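Local coordinates for GTP-binding protein (Pyrococcus horikoshii, PDB 1WXQ) that probably binds GTP and may hydrolyse nucleotides, being an Obg-type GTPase with a TGS domain, although its cellular role is not known, at residues A[47-52]-A[321-326]; A[69-74]-A[340-345]; A[353-356]-A[361-364]; A[366-371]-A[375-380]. One frame throughout, in Å; residues are numbered along the deposited sequence.

Contact 1 of 4, residues A[47-52]-A[321-326]; sequences DHPCKE and PVYPVH
The Tyr323 ring carries Pro49 on one face, and its hydroxyl lies over one face of the His48 imidazole. At the edge of that imidazole, in its plane, sits Cys50 N, though the place of this nitrogen is doubtful. Tyr64 also meets His48, ring edge to ring face. The contact joins two domains. His48 and Pro49 belong to the loop after strand 39-47 of the Obg-type G domain. Tyr323 is on strand 319-325, part of the four-stranded mixed sheet of the beta-grasp fold that characterises TGS domains.

The two backbones stay well apart, and the nearest CA atoms, as in Pro49 and Tyr323, are 8.8 Å from each other. The tyrosine spans most of the distance. Its CG stands opposite the carbonyl carbon (chi1 -58°), and the ring extends toward the loop. Pro49 comes from the other direction. Its CG makes a CH-pi contact, 3.6 Å from the ring centroid and nearest the CE1 side. Pro49 CD lies closer to the phenol oxygen. The His48 and Tyr323 rings are oblique, with planes at 47° and centroids 5.4 Å apart, so they neither stack nor meet edge-to-face. No hydrogen bond crosses the contact.

Tyr323 also touches Ala69 and Val342, so its ring is enclosed by both domains. A serine in its place would probably leave the Pro49 ring without its aromatic partner and open a gap between the loop and strand 319-325. At the far end of the ring, Tyr323 OH stands 3.8 Å from His48 CD2.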
loop_
_atom_site.group_PDB
_atom_site.type_symbol
_atom_site.label_atom_id
_atom_site.label_comp_id
_atom_site.label_asym_id
_atom_site.label_seq_id
_atom_site.Cartn_x
_atom_site.Cartn_y
_atom_site.Cartn_z
ATOM N N ASP A 47 7.316 6.885 -13.789
ATOM C CA ASP A 47 8.397 7.230 -14.699
ATOM C C ASP A 47 9.764 6.733 -14.250
ATOM O O ASP A 47 10.248 7.116 -13.191
ATOM C CB ASP A 47 8.472 8.749 -14.906
ATOM C CG ASP A 47 7.365 9.278 -15.799
ATOM O OD1 ASP A 47 6.977 8.568 -16.756
ATOM O OD2 ASP A 47 6.896 10.415 -15.547
ATOM N N HIS A 48 10.384 5.879 -15.060
ATOM C CA HIS A 48 11.718 5.379 -14.744
ATOM C C HIS A 48 12.674 6.547 -14.969
ATOM O O HIS A 48 12.571 7.260 -15.965
ATOM C CB HIS A 48 12.109 4.216 -15.663
ATOM C CG HIS A 48 13.491 3.693 -15.412
ATOM N ND1 HIS A 48 14.617 4.487 -15.502
ATOM C CD2 HIS A 48 13.926 2.467 -15.034
ATOM C CE1 HIS A 48 15.683 3.772 -15.190
ATOM N NE2 HIS A 48 15.293 2.543 -14.901
ATOM N N PRO A 49 13.620 6.758 -14.046
ATOM C CA PRO A 49 14.594 7.849 -14.109
ATOM C C PRO A 49 15.104 8.122 -15.531
ATOM O O PRO A 49 15.580 9.204 -15.853
ATOM C CB PRO A 49 15.763 7.505 -13.185
ATOM C CG PRO A 49 15.543 6.101 -12.634
ATOM C CD PRO A 49 13.995 5.860 -12.963
ATOM N N CYS A 50 15.040 7.083 -16.386
ATOM C CA CYS A 50 15.600 7.242 -17.722
ATOM C C CYS A 50 14.664 7.983 -18.659
ATOM O O CYS A 50 14.196 7.458 -19.664
ATOM C CB CYS A 50 15.948 5.857 -18.275
ATOM S SG CYS A 50 17.458 5.198 -17.542
ATOM N N LYS A 51 14.366 9.240 -18.268
ATOM C CA LYS A 51 13.750 10.217 -19.163
ATOM C C LYS A 51 14.460 11.580 -19.124
ATOM O O LYS A 51 13.843 12.627 -18.967
ATOM C CB LYS A 51 12.295 10.378 -18.722
ATOM C CG LYS A 51 11.373 10.753 -19.879
ATOM C CD LYS A 51 9.944 11.019 -19.408
ATOM C CE LYS A 51 9.793 12.396 -18.754
ATOM N NZ LYS A 51 8.383 12.658 -18.485
ATOM N N GLU A 52 15.807 11.560 -19.250
ATOM C CA GLU A 52 16.541 12.819 -19.207
ATOM C C GLU A 52 17.946 12.671 -19.793
ATOM O O GLU A 52 18.253 13.134 -20.884
ATOM C CB GLU A 52 16.639 13.258 -17.750
ATOM C CG GLU A 52 17.415 14.572 -17.587
ATOM C CD GLU A 52 17.461 14.952 -16.124
ATOM O OE1 GLU A 52 18.037 15.981 -15.804
ATOM O OE2 GLU A 52 16.915 14.207 -15.312
ATOM N N PRO A 321 10.426 6.106 -5.330
ATOM C CA PRO A 321 11.496 5.278 -5.912
ATOM C C PRO A 321 12.870 5.959 -5.722
ATOM O O PRO A 321 12.983 7.177 -5.812
ATOM C CB PRO A 321 11.108 5.174 -7.396
ATOM C CG PRO A 321 9.683 5.703 -7.468
ATOM C CD PRO A 321 9.637 6.754 -6.389
ATOM N N VAL A 322 13.903 5.166 -5.456
ATOM C CA VAL A 322 15.250 5.688 -5.243
ATOM C C VAL A 322 16.276 4.672 -5.752
ATOM O O VAL A 322 16.152 3.478 -5.497
ATOM C CB VAL A 322 15.478 5.972 -3.735
ATOM C CG1 VAL A 322 16.945 6.274 -3.460
ATOM C CG2 VAL A 322 14.607 7.136 -3.298
ATOM N N TYR A 323 17.291 5.148 -6.464
ATOM C CA TYR A 323 18.310 4.262 -7.040
ATOM C C TYR A 323 19.735 4.518 -6.577
ATOM O O TYR A 323 20.281 5.591 -6.822
ATOM C CB TYR A 323 18.311 4.374 -8.568
ATOM C CG TYR A 323 16.998 4.048 -9.241
ATOM C CD1 TYR A 323 15.918 4.929 -9.186
ATOM C CD2 TYR A 323 16.857 2.878 -9.985
ATOM C CE1 TYR A 323 14.732 4.655 -9.867
ATOM C CE2 TYR A 323 15.678 2.597 -10.669
ATOM C CZ TYR A 323 14.622 3.487 -10.610
ATOM O OH TYR A 323 13.474 3.211 -11.323
ATOM N N PRO A 324 20.359 3.526 -5.915
ATOM C CA PRO A 324 21.735 3.635 -5.420
ATOM C C PRO A 324 22.726 3.159 -6.473
ATOM O O PRO A 324 22.555 2.091 -7.069
ATOM C CB PRO A 324 21.730 2.725 -4.208
ATOM C CG PRO A 324 20.878 1.613 -4.672
ATOM C CD PRO A 324 19.705 2.342 -5.331
ATOM N N VAL A 325 23.766 3.956 -6.683
ATOM C CA VAL A 325 24.803 3.642 -7.654
ATOM C C VAL A 325 26.177 3.576 -6.993
ATOM O O VAL A 325 26.324 3.858 -5.798
ATOM C CB VAL A 325 24.855 4.709 -8.774
ATOM C CG1 VAL A 325 23.579 4.649 -9.611
ATOM C CG2 VAL A 325 25.027 6.093 -8.165
ATOM N N HIS A 326 27.179 3.208 -7.790
ATOM C CA HIS A 326 28.554 3.107 -7.319
ATOM C C HIS A 326 29.281 4.311 -7.920
ATOM O O HIS A 326 30.198 4.873 -7.333
ATOM C CB HIS A 326 29.118 1.721 -7.644
ATOM C CG HIS A 326 30.439 1.429 -7.000
ATOM N ND1 HIS A 326 31.218 0.349 -7.361
ATOM C CD2 HIS A 326 31.104 2.054 -6.000
ATOM C CE1 HIS A 326 32.304 0.321 -6.610
ATOM N NE2 HIS A 326 32.259 1.345 -5.775
#

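Contact 2 of 4, residues A[69-74]-A[340-345]; sequences ALIPVK and PHVFLM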
loop_
_atom_site.group_PDB
_atom_site.type_symbol
_atom_site.label_atom_id
_atom_site.label_comp_id
_atom_site.label_asym_id
_atom_site.label_seq_id
_atom_site.Cartn_x
_atom_site.Cartn_y
_atom_site.Cartn_z
ATOM N N ALA A 69 9.232 2.729 -15.048
ATOM C CA ALA A 69 9.778 1.782 -14.088
ATOM C C ALA A 69 8.682 0.876 -13.523
ATOM O O ALA A 69 7.680 1.355 -12.981
ATOM C CB ALA A 69 10.463 2.535 -12.957
ATOM N N LEU A 70 8.861 -0.431 -13.672
ATOM C CA LEU A 70 7.902 -1.382 -13.128
ATOM C C LEU A 70 8.556 -2.095 -11.935
ATOM O O LEU A 70 9.242 -3.105 -12.088
ATOM C CB LEU A 70 7.467 -2.387 -14.200
ATOM C CG LEU A 70 6.430 -1.892 -15.214
ATOM C CD1 LEU A 70 7.040 -0.849 -16.144
ATOM C CD2 LEU A 70 5.915 -3.071 -16.018
ATOM N N ILE A 71 8.342 -1.536 -10.748
ATOM C CA ILE A 71 8.897 -2.046 -9.501
ATOM C C ILE A 71 7.946 -3.071 -8.893
ATOM O O ILE A 71 6.792 -2.762 -8.636
ATOM C CB ILE A 71 9.074 -0.883 -8.512
ATOM C CG1 ILE A 71 9.528 0.368 -9.273
ATOM C CG2 ILE A 71 10.074 -1.254 -7.431
ATOM C CD1 ILE A 71 9.496 1.649 -8.460
ATOM N N PRO A 72 8.421 -4.307 -8.649
ATOM C CA PRO A 72 7.592 -5.376 -8.065
ATOM C C PRO A 72 7.118 -5.143 -6.625
ATOM O O PRO A 72 7.807 -4.513 -5.829
ATOM C CB PRO A 72 8.478 -6.620 -8.202
ATOM C CG PRO A 72 9.852 -6.066 -8.112
ATOM C CD PRO A 72 9.763 -4.817 -8.983
ATOM N N VAL A 73 5.939 -5.685 -6.314
ATOM C CA VAL A 73 5.285 -5.539 -5.015
ATOM C C VAL A 73 4.466 -6.774 -4.663
ATOM O O VAL A 73 3.673 -7.238 -5.471
ATOM C CB VAL A 73 4.299 -4.338 -5.035
ATOM C CG1 VAL A 73 3.461 -4.309 -3.748
ATOM C CG2 VAL A 73 5.063 -3.037 -5.234
ATOM N N LYS A 74 4.633 -7.286 -3.447
ATOM C CA LYS A 74 3.876 -8.461 -3.016
ATOM C C LYS A 74 2.392 -8.139 -2.922
ATOM O O LYS A 74 2.010 -7.039 -2.513
ATOM C CB LYS A 74 4.346 -8.941 -1.646
ATOM C CG LYS A 74 5.405 -10.025 -1.660
ATOM C CD LYS A 74 5.472 -10.717 -0.297
ATOM C CE LYS A 74 4.115 -11.288 0.088
ATOM N NZ LYS A 74 4.115 -11.859 1.451
ATOM N N PRO A 340 21.217 -0.504 -11.598
ATOM C CA PRO A 340 20.843 -1.887 -11.270
ATOM C C PRO A 340 19.631 -2.103 -10.361
ATOM O O PRO A 340 18.775 -2.938 -10.665
ATOM C CB PRO A 340 22.120 -2.455 -10.646
ATOM C CG PRO A 340 23.196 -1.668 -11.325
ATOM C CD PRO A 340 22.633 -0.273 -11.262
ATOM N N HIS A 341 19.559 -1.379 -9.248
ATOM C CA HIS A 341 18.432 -1.570 -8.335
ATOM C C HIS A 341 17.631 -0.326 -7.990
ATOM O O HIS A 341 18.114 0.802 -8.089
ATOM C CB HIS A 341 18.899 -2.215 -7.033
ATOM C CG HIS A 341 19.721 -3.442 -7.232
ATOM N ND1 HIS A 341 21.060 -3.392 -7.554
ATOM C CD2 HIS A 341 19.395 -4.754 -7.165
ATOM C CE1 HIS A 341 21.525 -4.624 -7.672
ATOM N NE2 HIS A 341 20.536 -5.468 -7.442
ATOM N N VAL A 342 16.393 -0.568 -7.573
ATOM C CA VAL A 342 15.479 0.490 -7.180
ATOM C C VAL A 342 14.849 0.108 -5.858
ATOM O O VAL A 342 14.458 -1.042 -5.658
ATOM C CB VAL A 342 14.335 0.673 -8.202
ATOM C CG1 VAL A 342 13.597 -0.646 -8.396
ATOM C CG2 VAL A 342 13.370 1.739 -7.713
ATOM N N PHE A 343 14.736 1.073 -4.959
ATOM C CA PHE A 343 14.116 0.799 -3.673
ATOM C C PHE A 343 12.975 1.757 -3.351
ATOM O O PHE A 343 13.035 2.959 -3.632
ATOM C CB PHE A 343 15.173 0.825 -2.565
ATOM C CG PHE A 343 16.136 -0.332 -2.631
ATOM C CD1 PHE A 343 15.749 -1.600 -2.215
ATOM C CD2 PHE A 343 17.414 -0.165 -3.160
ATOM C CE1 PHE A 343 16.623 -2.693 -2.325
ATOM C CE2 PHE A 343 18.295 -1.250 -3.278
ATOM C CZ PHE A 343 17.897 -2.512 -2.860
ATOM N N LEU A 344 11.910 1.195 -2.799
ATOM C CA LEU A 344 10.757 1.969 -2.388
ATOM C C LEU A 344 11.118 2.470 -0.984
ATOM O O LEU A 344 11.189 1.688 -0.034
ATOM C CB LEU A 344 9.520 1.062 -2.334
ATOM C CG LEU A 344 8.765 0.586 -3.591
ATOM C CD1 LEU A 344 7.431 -0.094 -3.263
ATOM C CD2 LEU A 344 8.548 1.796 -4.491
HETATM N N MSE A 345 11.385 3.764 -0.869
HETATM C CA MSE A 345 11.725 4.374 0.409
HETATM C C MSE A 345 10.536 5.182 0.928
HETATM O O MSE A 345 9.784 5.763 0.151
HETATM C CB MSE A 345 12.914 5.322 0.246
HETATM C CG MSE A 345 14.127 4.695 -0.416
HETATM SE SE MSE A 345 14.600 3.056 0.460
HETATM C CE MSE A 345 15.259 3.814 2.124
#
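Ile71 is the main projection here, and its two ends fit against different parts of Val342 and Leu344. Its CG2 branch rests on Val342 CG1, at 3.7 Å. Its longer arm runs on to CD1, which enters the notch between Val342 CG2 and Leu344 CD2. CD1 is 3.9 Å from Val342 CG2 and 4.1 Å from Leu344 CD2. These two neighbours lie at roughly a right angle as seen from CD1, so the methyl fills a corner. The extended arm of Ile71 (chi2 169°) carries CD1 that far.

Val342 offers both of its methyls to the same partner, one to each end of Ile71. The two side chains cross at a slant. The backbones do not pair, and the closest CA atoms, those of Ile71 and Val342, are 7.4 Å apart. Everything that touches is aliphatic carbon.

The strand of Ile71, 68-77, belongs to the G-domain sheet, where it runs between 2-7 and 39-47. Leu344 is on strand 343-346, an edge strand of the beta-grasp sheet of the TGS domain, and Val342 lies just before it. The contact is therefore a hydrophobic interface between two sheets of different domains. Leu70 and Pro72 pack against strand 39-47, while Ile71 points to the TGS side. Pro321 touches Ile71 as well, and Tyr323 touches Val342.

Leu344 is forked across two residues of the G domain. CD2 takes Ile71, and CD1 approaches Val73 CG2 more loosely, at 4.3 Å. Leu319 and Met1 also lie against Leu344.

Contact 3 of 4, residues A[353-356]-A[361-364]; sequences DLAF and DLGK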
loop_
_atom_site.group_PDB
_atom_site.type_symbol
_atom_site.label_atom_id
_atom_site.label_comp_id
_atom_site.label_asym_id
_atom_site.label_seq_id
_atom_site.Cartn_x
_atom_site.Cartn_y
_atom_site.Cartn_z
ATOM N N ASP A 353 19.557 5.759 5.245
ATOM C CA ASP A 353 18.470 4.780 5.300
ATOM C C ASP A 353 18.537 3.954 4.032
ATOM O O ASP A 353 18.263 2.765 4.045
ATOM C CB ASP A 353 17.087 5.454 5.379
ATOM C CG ASP A 353 16.822 6.120 6.722
ATOM O OD1 ASP A 353 17.092 5.489 7.757
ATOM O OD2 ASP A 353 16.319 7.263 6.754
ATOM N N LEU A 354 18.885 4.593 2.923
ATOM C CA LEU A 354 18.988 3.874 1.656
ATOM C C LEU A 354 20.159 2.888 1.721
ATOM O O LEU A 354 20.141 1.858 1.060
ATOM C CB LEU A 354 19.184 4.848 0.495
ATOM C CG LEU A 354 19.556 4.159 -0.815
ATOM C CD1 LEU A 354 18.379 3.294 -1.293
ATOM C CD2 LEU A 354 19.956 5.202 -1.854
ATOM N N ALA A 355 21.165 3.207 2.531
ATOM C CA ALA A 355 22.330 2.330 2.705
ATOM C C ALA A 355 21.916 1.015 3.378
ATOM O O ALA A 355 22.328 -0.066 2.956
ATOM C CB ALA A 355 23.404 3.027 3.553
ATOM N N PHE A 356 21.086 1.110 4.415
ATOM C CA PHE A 356 20.646 -0.092 5.123
ATOM C C PHE A 356 19.803 -1.022 4.268
ATOM O O PHE A 356 19.886 -2.249 4.408
ATOM C CB PHE A 356 19.910 0.279 6.413
ATOM C CG PHE A 356 20.838 0.609 7.551
ATOM C CD1 PHE A 356 21.570 -0.394 8.181
ATOM C CD2 PHE A 356 21.003 1.922 7.981
ATOM C CE1 PHE A 356 22.452 -0.087 9.226
ATOM C CE2 PHE A 356 21.884 2.232 9.024
ATOM C CZ PHE A 356 22.608 1.223 9.643
ATOM N N ASP A 361 26.317 -3.298 6.846
ATOM C CA ASP A 361 27.594 -2.593 6.890
ATOM C C ASP A 361 27.593 -1.287 6.118
ATOM O O ASP A 361 28.102 -0.280 6.603
ATOM C CB ASP A 361 28.708 -3.496 6.380
ATOM C CG ASP A 361 28.746 -4.806 7.105
ATOM O OD1 ASP A 361 28.743 -4.780 8.351
ATOM O OD2 ASP A 361 28.774 -5.862 6.437
ATOM N N LEU A 362 27.030 -1.297 4.916
ATOM C CA LEU A 362 26.970 -0.072 4.136
ATOM C C LEU A 362 26.357 0.996 5.029
ATOM O O LEU A 362 26.863 2.111 5.124
ATOM C CB LEU A 362 26.100 -0.254 2.889
ATOM C CG LEU A 362 26.412 0.630 1.672
ATOM C CD1 LEU A 362 27.820 0.297 1.176
ATOM C CD2 LEU A 362 25.390 0.398 0.544
ATOM N N GLY A 363 25.269 0.633 5.700
ATOM C CA GLY A 363 24.599 1.564 6.589
ATOM C C GLY A 363 25.465 1.948 7.774
ATOM O O GLY A 363 25.541 3.116 8.167
ATOM N N LYS A 364 26.130 0.960 8.353
ATOM C CA LYS A 364 26.981 1.227 9.498
ATOM C C LYS A 364 28.175 2.100 9.142
ATOM O O LYS A 364 28.413 3.122 9.785
ATOM C CB LYS A 364 27.451 -0.087 10.118
ATOM C CG LYS A 364 26.345 -0.827 10.845
ATOM C CD LYS A 364 25.712 0.065 11.910
ATOM C CE LYS A 364 24.836 -0.730 12.852
ATOM N NZ LYS A 364 24.282 0.129 13.927
#
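Leu362 is the first residue of 361-364 to touch the other helix. Its CB lies 3.8 Å from Ala355 O, and its CD2 lies at a similar distance from the same oxygen. CG approaches Ala355 CB at 4.3 Å, a loose apolar contact.

Gly363 comes next and lies closest in the backbone register, with its CA 4.5 Å from Phe356 CA. Ala355 CB rests on Gly363 CA at 3.6 Å. The Phe356 ring covers the same CA from another direction. Gly363 CA stands over the centre of one ring face, 3.6 Å from the centroid and only 8° off the normal. This is a CH-pi contact with the bare backbone. A beta carbon on Gly363 would point toward the ring and probably collide with it, which is consistent with a glycine under the flat phenyl. Phe356 CZ lies closest to Gly363 C, at 3.5 Å, and also comes near Lys364 N.

Lys364 closes the segment on the exposed side. Its chain bends at chi2 (-56°), and CD passes 4.0 Å from Phe356 CZ.

The two segments belong to consecutive helices, 351-358 and 360-364, of the TGS domain. They lie against the beta-grasp sheet: Leu354, Ala355 and Leu362 all touch Ile392 of strand 388-394. Leu362 O also bonds to Ser394 OG. Leu354 reaches further, to strands 319-325 and 343-346, while Phe356 remains at the exposed side.

Contact 4 of 4, residues A[366-371]-A[375-380]; sequences FLYAIN and KRRVGE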
loop_
_atom_site.group_PDB
_atom_site.type_symbol
_atom_site.label_atom_id
_atom_site.label_comp_id
_atom_site.label_asym_id
_atom_site.label_seq_id
_atom_site.Cartn_x
_atom_site.Cartn_y
_atom_site.Cartn_z
ATOM N N PHE A 366 28.512 4.194 6.982
ATOM C CA PHE A 366 28.082 5.360 6.214
ATOM C C PHE A 366 28.866 6.616 6.534
ATOM O O PHE A 366 29.131 6.922 7.694
ATOM C CB PHE A 366 26.588 5.640 6.441
ATOM C CG PHE A 366 26.060 6.814 5.651
ATOM C CD1 PHE A 366 25.728 6.672 4.309
ATOM C CD2 PHE A 366 25.922 8.068 6.242
ATOM C CE1 PHE A 366 25.267 7.759 3.564
ATOM C CE2 PHE A 366 25.463 9.154 5.507
ATOM C CZ PHE A 366 25.136 8.998 4.166
ATOM N N LEU A 367 29.240 7.350 5.497
ATOM C CA LEU A 367 29.964 8.598 5.700
ATOM C C LEU A 367 29.134 9.735 5.112
ATOM O O LEU A 367 28.822 10.704 5.800
ATOM C CB LEU A 367 31.359 8.531 5.053
ATOM C CG LEU A 367 32.359 7.540 5.674
ATOM C CD1 LEU A 367 33.722 7.697 5.024
ATOM C CD2 LEU A 367 32.467 7.800 7.182
ATOM N N TYR A 368 28.754 9.607 3.848
ATOM C CA TYR A 368 27.954 10.635 3.200
ATOM C C TYR A 368 27.495 10.175 1.831
ATOM O O TYR A 368 27.937 9.143 1.331
ATOM C CB TYR A 368 28.758 11.938 3.065
ATOM C CG TYR A 368 29.928 11.832 2.120
ATOM C CD1 TYR A 368 31.084 11.144 2.483
ATOM C CD2 TYR A 368 29.863 12.382 0.844
ATOM C CE1 TYR A 368 32.149 11.000 1.594
ATOM C CE2 TYR A 368 30.922 12.246 -0.056
ATOM C CZ TYR A 368 32.060 11.552 0.323
ATOM O OH TYR A 368 33.094 11.389 -0.574
ATOM N N ALA A 369 26.608 10.950 1.224
ATOM C CA ALA A 369 26.085 10.603 -0.097
ATOM C C ALA A 369 26.190 11.737 -1.103
ATOM O O ALA A 369 26.341 12.893 -0.742
ATOM C CB ALA A 369 24.622 10.147 0.017
ATOM N N ILE A 370 26.085 11.385 -2.374
ATOM C CA ILE A 370 26.150 12.359 -3.456
ATOM C C ILE A 370 24.929 12.216 -4.370
ATOM O O ILE A 370 24.582 11.119 -4.802
ATOM C CB ILE A 370 27.460 12.175 -4.270
ATOM C CG1 ILE A 370 28.642 12.693 -3.448
ATOM C CG2 ILE A 370 27.373 12.896 -5.601
ATOM C CD1 ILE A 370 30.003 12.369 -4.046
ATOM N N ASN A 371 24.270 13.335 -4.631
ATOM C CA ASN A 371 23.099 13.369 -5.497
ATOM C C ASN A 371 23.575 13.167 -6.938
ATOM O O ASN A 371 24.122 14.088 -7.547
ATOM C CB ASN A 371 22.404 14.727 -5.359
ATOM C CG ASN A 371 21.128 14.817 -6.169
ATOM O OD1 ASN A 371 21.094 14.448 -7.343
ATOM N ND2 ASN A 371 20.067 15.324 -5.548
ATOM N N LYS A 375 24.940 16.323 -8.677
ATOM C CA LYS A 375 26.368 16.029 -8.675
ATOM C C LYS A 375 27.087 16.621 -7.474
ATOM O O LYS A 375 28.312 16.729 -7.473
ATOM C CB LYS A 375 26.987 16.561 -9.968
ATOM C CG LYS A 375 26.315 16.042 -11.229
ATOM C CD LYS A 375 26.780 16.817 -12.462
ATOM C CE LYS A 375 26.309 18.275 -12.438
ATOM N NZ LYS A 375 26.775 19.037 -13.633
ATOM N N ARG A 376 26.329 17.018 -6.455
ATOM C CA ARG A 376 26.951 17.569 -5.261
ATOM C C ARG A 376 26.619 16.778 -4.007
ATOM O O ARG A 376 25.637 16.034 -3.954
ATOM C CB ARG A 376 26.579 19.036 -5.040
ATOM C CG ARG A 376 27.630 19.734 -4.175
ATOM C CD ARG A 376 27.354 21.204 -3.915
ATOM N NE ARG A 376 28.515 21.859 -3.307
ATOM C CZ ARG A 376 29.141 21.437 -2.206
ATOM N NH1 ARG A 376 28.727 20.348 -1.567
ATOM N NH2 ARG A 376 30.194 22.104 -1.748
ATOM N N ARG A 377 27.462 16.951 -2.998
ATOM C CA ARG A 377 27.309 16.264 -1.730
ATOM C C ARG A 377 26.058 16.739 -1.006
ATOM O O ARG A 377 25.823 17.942 -0.871
ATOM C CB ARG A 377 28.562 16.485 -0.877
ATOM C CG ARG A 377 28.500 15.908 0.535
ATOM C CD ARG A 377 29.894 15.779 1.127
ATOM N NE ARG A 377 29.864 15.430 2.542
ATOM C CZ ARG A 377 30.871 14.852 3.182
ATOM N NH1 ARG A 377 31.985 14.556 2.528
ATOM N NH2 ARG A 377 30.766 14.568 4.470
ATOM N N VAL A 378 25.273 15.772 -0.542
ATOM C CA VAL A 378 24.024 16.017 0.161
ATOM C C VAL A 378 24.272 16.129 1.671
ATOM O O VAL A 378 25.350 15.827 2.170
ATOM C CB VAL A 378 23.032 14.845 -0.146
ATOM C CG1 VAL A 378 22.797 13.992 1.076
ATOM C CG2 VAL A 378 21.741 15.405 -0.700
ATOM N N GLY A 379 23.248 16.578 2.384
ATOM C CA GLY A 379 23.345 16.688 3.829
ATOM C C GLY A 379 23.010 15.335 4.435
ATOM O O GLY A 379 22.455 14.488 3.745
ATOM N N GLU A 380 23.322 15.116 5.704
ATOM C CA GLU A 380 23.021 13.836 6.325
ATOM C C GLU A 380 21.550 13.716 6.641
ATOM O O GLU A 380 21.014 12.623 6.816
ATOM C CB GLU A 380 23.821 13.690 7.611
ATOM C CG GLU A 380 23.171 12.776 8.619
ATOM C CD GLU A 380 23.440 11.328 8.333
ATOM O OE1 GLU A 380 24.443 11.063 7.634
ATOM O OE2 GLU A 380 22.661 10.467 8.804
HETATM O O HOH W 1 26.914 12.831 6.158
#
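Val378 N donates to Ala369 O at 3.1 Å, with an almost straight N-H...O angle of 171°. Asn371 N donates back to Arg376 O, also at 3.1 Å. These two bonds flank Ile370 and Arg377, which form a non-hydrogen-bonded pair with CA atoms 4.4 Å apart. Nearer the turn, Lys375 N gives a third bond to Asn371 O. The Asn371 side chain serves the turn itself: its OD1 accepts from Arg373 N and Thr374 N.

Arg377 supplies the main side-chain contact. Its chain is extended from CG to NE, which carries the guanidinium across to the Tyr368 ring. The two groups stack flat, with planes at 7° and centres 3.7 Å apart. NH1 lies over the ring centre, and CZ lies over CG. This is a cation-pi contact as well. A serine in place of Tyr368 would probably leave the guanidinium without the flat surface that holds it and free to turn.

Glu380 divides its carboxylate. OE2 forms a salt bridge with Arg352 NE. OE1 lies at the edge of the Phe366 ring, near its plane. A water donates to Leu367 O at 2.9 Å and, weakly, to Glu380 OE1. Beside the Val378 N to Ala369 O bond, Ala369 CB and Val378 CG1 make a loose apolar contact, and both residues touch Pro351.

On its other side, strand 366-371 bonds to strand 388-394, where Leu367 and Tyr368 both face Val393 in a classic beta bulge. The whole is a hairpin-like return, in which a loop pairs antiparallel with edge strand 366-371 of a beta-grasp sheet through a single bridge, as part of a TGS domain.

Overall arrangement
Contacts 1 and 2 are buried and join the G domain to the beta-grasp unit. They adjoin, since Val322 O probably bonds to Phe343 N between neighbouring strands and Tyr323 packs on Val342. Contact 1 is aromatic, while contact 2 is purely aliphatic. Contacts 3 and 4 are partly buried and lie within the TGS domain. Contact 3 packs two helices. Leu354 ties its first helix to Val322 and Pro324 of contact 1 and to Phe343 of contact 2. Contact 4, at the opposite edge of the sheet from strand 343-346, differs most: backbone hydrogen bonds, a stacked arginine and a water suit its more exposed place.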